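Local coordinates for ankyrin repeat domain protein (Legionella pneumophila subsp. pneumophila, PDB 6MCA) that is a host-targeted bacterial effector with ankyrin repeats and a cysteine protease-like region that interacts with the LARP7 component of the host 7SK snRNP complex, at residues K407-L418 and I436-Y447. Numbering follows the deposited sequence.
Sequences KASIAAILGGIL and ILNILILDEYYY
L440 reaches across from helix 427-440 and drops into the groove formed by A411, L414, G415 and L418 of helix 404-421, a knob-into-hole fit. Followed outward, its CB and CG make no close approach to 407-418; with CG anti to the carbonyl carbon (chi1 -73°), the contact is left to the two methyls of the fork. CD1 packs on the backbone at G415, 3.7 Å from G415 CA, while CD2 comes within 3.8 Å of A411 O. L418 slides past this fork in the opposite direction, and its CD2 also meets L437 CD2 at 3.9 Å.

One turn earlier on the second helix, I436 divides its branches as well. CG2 is set against L414 CB and CD1 reaches I417 CG2, each at 3.8 Å, the I436 and I417 side chains crossing at a slant. L414 and I439 cross at about a right angle, meeting through their CD1 methyls at 3.8 Å.

Further along the chain, Y445 carries the contact toward the start of 407-418. A411 CB and K407 CB approach its ring obliquely: Y445 CD1 is 4.0 Å from A411 CB, and Y445 OH lies 3.1 Å from K407 CB and nearly as close to K407 CD, the extended lysine chain crossing the tyrosine at about a right angle. F399 meets Y445 edge-to-face and K407 by a cation-pi interaction.

The short axes run 10.0 Å apart with 134° between their directions, so the helices are steeply inclined, nearer antiparallel than parallel. With helix 373-399 touching L414, I436 and I439, and helix 447-458 touching L418, L437 and L440, the apolar part of the interface, made by L414, L418, I436, I439 and L440, is characteristic of the core of an all-helical bundle, here in the C-terminal part of the chain.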
loop_
_atom_site.group_PDB
_atom_site.type_symbol
_atom_site.label_atom_id
_atom_site.label_comp_id
_atom_site.label_asym_id
_atom_site.label_seq_id
_atom_site.Cartn_x
_atom_site.Cartn_y
_atom_site.Cartn_z
ATOM N N LYS A 407 -7.324 13.598 -17.639
ATOM C CA LYS A 407 -6.162 14.236 -18.251
ATOM C C LYS A 407 -5.599 15.327 -17.351
ATOM O O LYS A 407 -4.377 15.442 -17.196
ATOM C CB LYS A 407 -6.533 14.812 -19.617
ATOM C CG LYS A 407 -6.483 13.819 -20.764
ATOM C CD LYS A 407 -6.388 14.539 -22.100
ATOM C CE LYS A 407 -6.641 13.594 -23.262
ATOM N NZ LYS A 407 -6.336 14.235 -24.570
ATOM N N ALA A 408 -6.473 16.138 -16.748
ATOM C CA ALA A 408 -6.010 17.169 -15.824
ATOM C C ALA A 408 -5.319 16.554 -14.614
ATOM O O ALA A 408 -4.274 17.044 -14.166
ATOM C CB ALA A 408 -7.183 18.045 -15.383
ATOM N N SER A 409 -5.886 15.472 -14.075
ATOM C CA SER A 409 -5.269 14.801 -12.933
ATOM C C SER A 409 -3.889 14.256 -13.293
ATOM O O SER A 409 -2.920 14.430 -12.541
ATOM C CB SER A 409 -6.179 13.679 -12.435
ATOM O OG SER A 409 -5.528 12.896 -11.450
ATOM N N ILE A 410 -3.783 13.594 -14.447
ATOM C CA ILE A 410 -2.508 13.024 -14.868
ATOM C C ILE A 410 -1.486 14.125 -15.127
ATOM O O ILE A 410 -0.303 13.978 -14.802
ATOM C CB ILE A 410 -2.713 12.128 -16.104
ATOM C CG1 ILE A 410 -3.535 10.892 -15.729
ATOM C CG2 ILE A 410 -1.377 11.713 -16.701
ATOM C CD1 ILE A 410 -3.960 10.051 -16.913
ATOM N N ALA A 411 -1.924 15.248 -15.703
ATOM C CA ALA A 411 -1.010 16.363 -15.926
ATOM C C ALA A 411 -0.518 16.941 -14.605
ATOM O O ALA A 411 0.658 17.302 -14.482
ATOM C CB ALA A 411 -1.693 17.441 -16.767
ATOM N N ALA A 412 -1.401 17.033 -13.608
ATOM C CA ALA A 412 -0.973 17.494 -12.290
ATOM C C ALA A 412 0.054 16.546 -11.681
ATOM O O ALA A 412 1.050 16.988 -11.097
ATOM C CB ALA A 412 -2.182 17.642 -11.367
ATOM N N ILE A 413 -0.170 15.237 -11.816
ATOM C CA ILE A 413 0.783 14.263 -11.282
ATOM C C ILE A 413 2.133 14.393 -11.981
ATOM O O ILE A 413 3.192 14.370 -11.336
ATOM C CB ILE A 413 0.216 12.836 -11.405
ATOM C CG1 ILE A 413 -1.073 12.702 -10.593
ATOM C CG2 ILE A 413 1.242 11.810 -10.945
ATOM C CD1 ILE A 413 -1.811 11.403 -10.834
ATOM N N LEU A 414 2.119 14.530 -13.310
ATOM C CA LEU A 414 3.367 14.656 -14.057
ATOM C C LEU A 414 4.103 15.937 -13.688
ATOM O O LEU A 414 5.335 15.943 -13.567
ATOM C CB LEU A 414 3.091 14.613 -15.560
ATOM C CG LEU A 414 2.483 13.325 -16.123
ATOM C CD1 LEU A 414 2.198 13.469 -17.611
ATOM C CD2 LEU A 414 3.387 12.134 -15.858
ATOM N N GLY A 415 3.366 17.035 -13.504
ATOM C CA GLY A 415 3.995 18.271 -13.074
ATOM C C GLY A 415 4.596 18.160 -11.687
ATOM O O GLY A 415 5.669 18.710 -11.420
ATOM N N GLY A 416 3.914 17.451 -10.786
ATOM C CA GLY A 416 4.491 17.196 -9.477
ATOM C C GLY A 416 5.794 16.427 -9.568
ATOM O O GLY A 416 6.788 16.783 -8.927
ATOM N N ILE A 417 5.803 15.359 -10.372
ATOM C CA ILE A 417 7.038 14.604 -10.603
ATOM C C ILE A 417 8.141 15.535 -11.089
ATOM O O ILE A 417 9.239 15.583 -10.521
ATOM C CB ILE A 417 6.798 13.463 -11.608
ATOM C CG1 ILE A 417 5.773 12.464 -11.072
ATOM C CG2 ILE A 417 8.111 12.764 -11.940
ATOM C CD1 ILE A 417 5.530 11.297 -12.007
ATOM N N LEU A 418 7.847 16.303 -12.141
ATOM C CA LEU A 418 8.854 17.160 -12.763
ATOM C C LEU A 418 9.414 18.174 -11.773
ATOM O O LEU A 418 10.632 18.368 -11.687
ATOM C CB LEU A 418 8.250 17.869 -13.976
ATOM C CG LEU A 418 9.078 18.979 -14.629
ATOM C CD1 LEU A 418 10.385 18.431 -15.180
ATOM C CD2 LEU A 418 8.274 19.669 -15.720
ATOM N N ILE A 436 8.006 14.021 -19.729
ATOM C CA ILE A 436 6.907 14.767 -19.122
ATOM C C ILE A 436 6.602 16.033 -19.920
ATOM O O ILE A 436 5.435 16.372 -20.152
ATOM C CB ILE A 436 7.238 15.087 -17.652
ATOM C CG1 ILE A 436 7.296 13.799 -16.830
ATOM C CG2 ILE A 436 6.218 16.050 -17.068
ATOM C CD1 ILE A 436 8.084 13.930 -15.545
ATOM N N LEU A 437 7.643 16.752 -20.347
ATOM C CA LEU A 437 7.460 17.983 -21.102
ATOM C C LEU A 437 6.836 17.730 -22.463
ATOM O O LEU A 437 6.250 18.653 -23.039
ATOM C CB LEU A 437 8.797 18.703 -21.270
ATOM C CG LEU A 437 9.366 19.355 -20.007
ATOM C CD1 LEU A 437 10.762 19.901 -20.266
ATOM C CD2 LEU A 437 8.437 20.443 -19.498
ATOM N N ASN A 438 6.955 16.509 -22.996
ATOM C CA ASN A 438 6.192 16.168 -24.193
ATOM C C ASN A 438 4.700 16.424 -24.002
ATOM O O ASN A 438 4.002 16.774 -24.960
ATOM C CB ASN A 438 6.427 14.706 -24.574
ATOM C CG ASN A 438 7.393 14.555 -25.728
ATOM O OD1 ASN A 438 8.034 15.518 -26.148
ATOM N ND2 ASN A 438 7.499 13.340 -26.254
ATOM N N ILE A 439 4.202 16.267 -22.780
ATOM C CA ILE A 439 2.793 16.472 -22.475
ATOM C C ILE A 439 2.538 17.855 -21.887
ATOM O O ILE A 439 1.566 18.516 -22.255
ATOM C CB ILE A 439 2.293 15.363 -21.524
ATOM C CG1 ILE A 439 2.278 14.011 -22.240
ATOM C CG2 ILE A 439 0.914 15.700 -20.975
ATOM C CD1 ILE A 439 1.839 12.861 -21.362
ATOM N N LEU A 440 3.404 18.312 -20.981
ATOM C CA LEU A 440 3.161 19.578 -20.296
ATOM C C LEU A 440 3.392 20.800 -21.176
ATOM O O LEU A 440 3.121 21.918 -20.729
ATOM C CB LEU A 440 4.031 19.676 -19.043
ATOM C CG LEU A 440 3.589 18.792 -17.879
ATOM C CD1 LEU A 440 4.351 19.151 -16.615
ATOM C CD2 LEU A 440 2.089 18.917 -17.662
ATOM N N ILE A 441 3.879 20.620 -22.404
ATOM C CA ILE A 441 4.088 21.748 -23.306
ATOM C C ILE A 441 2.886 21.990 -24.214
ATOM O O ILE A 441 2.732 23.106 -24.739
ATOM C CB ILE A 441 5.395 21.526 -24.093
ATOM C CG1 ILE A 441 6.565 22.056 -23.271
ATOM C CG2 ILE A 441 5.380 22.173 -25.476
ATOM C CD1 ILE A 441 6.443 23.530 -22.930
ATOM N N LEU A 442 2.009 20.998 -24.376
ATOM C CA LEU A 442 0.758 21.192 -25.097
ATOM C C LEU A 442 0.050 22.451 -24.613
ATOM O O LEU A 442 0.104 22.807 -23.432
ATOM C CB LEU A 442 -0.155 19.978 -24.912
ATOM C CG LEU A 442 0.418 18.618 -25.314
ATOM C CD1 LEU A 442 -0.542 17.495 -24.946
ATOM C CD2 LEU A 442 0.736 18.596 -26.800
ATOM N N ASP A 443 -0.614 23.136 -25.546
ATOM C CA ASP A 443 -1.228 24.419 -25.221
ATOM C C ASP A 443 -2.337 24.271 -24.188
ATOM O O ASP A 443 -2.539 25.173 -23.365
ATOM C CB ASP A 443 -1.767 25.073 -26.494
ATOM C CG ASP A 443 -0.689 25.285 -27.540
ATOM O OD1 ASP A 443 0.402 25.777 -27.183
ATOM O OD2 ASP A 443 -0.928 24.951 -28.719
ATOM N N GLU A 444 -3.056 23.149 -24.203
ATOM C CA GLU A 444 -4.188 22.955 -23.306
ATOM C C GLU A 444 -3.774 22.591 -21.885
ATOM O O GLU A 444 -4.641 22.517 -21.006
ATOM C CB GLU A 444 -5.114 21.871 -23.865
ATOM C CG GLU A 444 -6.556 21.961 -23.382
ATOM C CD GLU A 444 -7.414 20.818 -23.891
ATOM O OE1 GLU A 444 -6.957 20.087 -24.793
ATOM O OE2 GLU A 444 -8.543 20.649 -23.383
ATOM N N TYR A 445 -2.483 22.365 -21.631
ATOM C CA TYR A 445 -2.030 21.961 -20.309
ATOM C C TYR A 445 -0.804 22.724 -19.831
ATOM O O TYR A 445 -0.399 22.553 -18.674
ATOM C CB TYR A 445 -1.759 20.449 -20.288
ATOM C CG TYR A 445 -3.031 19.662 -20.489
ATOM C CD1 TYR A 445 -3.879 19.397 -19.423
ATOM C CD2 TYR A 445 -3.409 19.228 -21.752
ATOM C CE1 TYR A 445 -5.055 18.697 -19.603
ATOM C CE2 TYR A 445 -4.583 18.528 -21.942
ATOM C CZ TYR A 445 -5.402 18.265 -20.865
ATOM O OH TYR A 445 -6.575 17.570 -21.049
ATOM N N TYR A 446 -0.231 23.588 -20.674
ATOM C CA TYR A 446 0.876 24.442 -20.255
ATOM C C TYR A 446 0.581 25.159 -18.944
ATOM O O TYR A 446 1.511 25.484 -18.195
ATOM C CB TYR A 446 1.188 25.464 -21.353
ATOM C CG TYR A 446 2.457 26.255 -21.120
ATOM C CD1 TYR A 446 3.704 25.688 -21.347
ATOM C CD2 TYR A 446 2.407 27.569 -20.669
ATOM C CE1 TYR A 446 4.865 26.406 -21.135
ATOM C CE2 TYR A 446 3.564 28.294 -20.454
ATOM C CZ TYR A 446 4.789 27.708 -20.688
ATOM O OH TYR A 446 5.943 28.428 -20.474
ATOM N N TYR A 447 -0.704 25.397 -18.645
ATOM C CA TYR A 447 -1.066 26.107 -17.422
ATOM C C TYR A 447 -0.407 25.484 -16.202
ATOM O O TYR A 447 0.047 26.204 -15.303
ATOM C CB TYR A 447 -2.590 26.160 -17.256
ATOM C CG TYR A 447 -3.301 24.836 -17.039
ATOM C CD1 TYR A 447 -3.830 24.131 -18.111
ATOM C CD2 TYR A 447 -3.485 24.318 -15.762
ATOM C CE1 TYR A 447 -4.496 22.932 -17.923
ATOM C CE2 TYR A 447 -4.150 23.116 -15.564
ATOM C CZ TYR A 447 -4.654 22.430 -16.651
ATOM O OH TYR A 447 -5.317 21.237 -16.467
#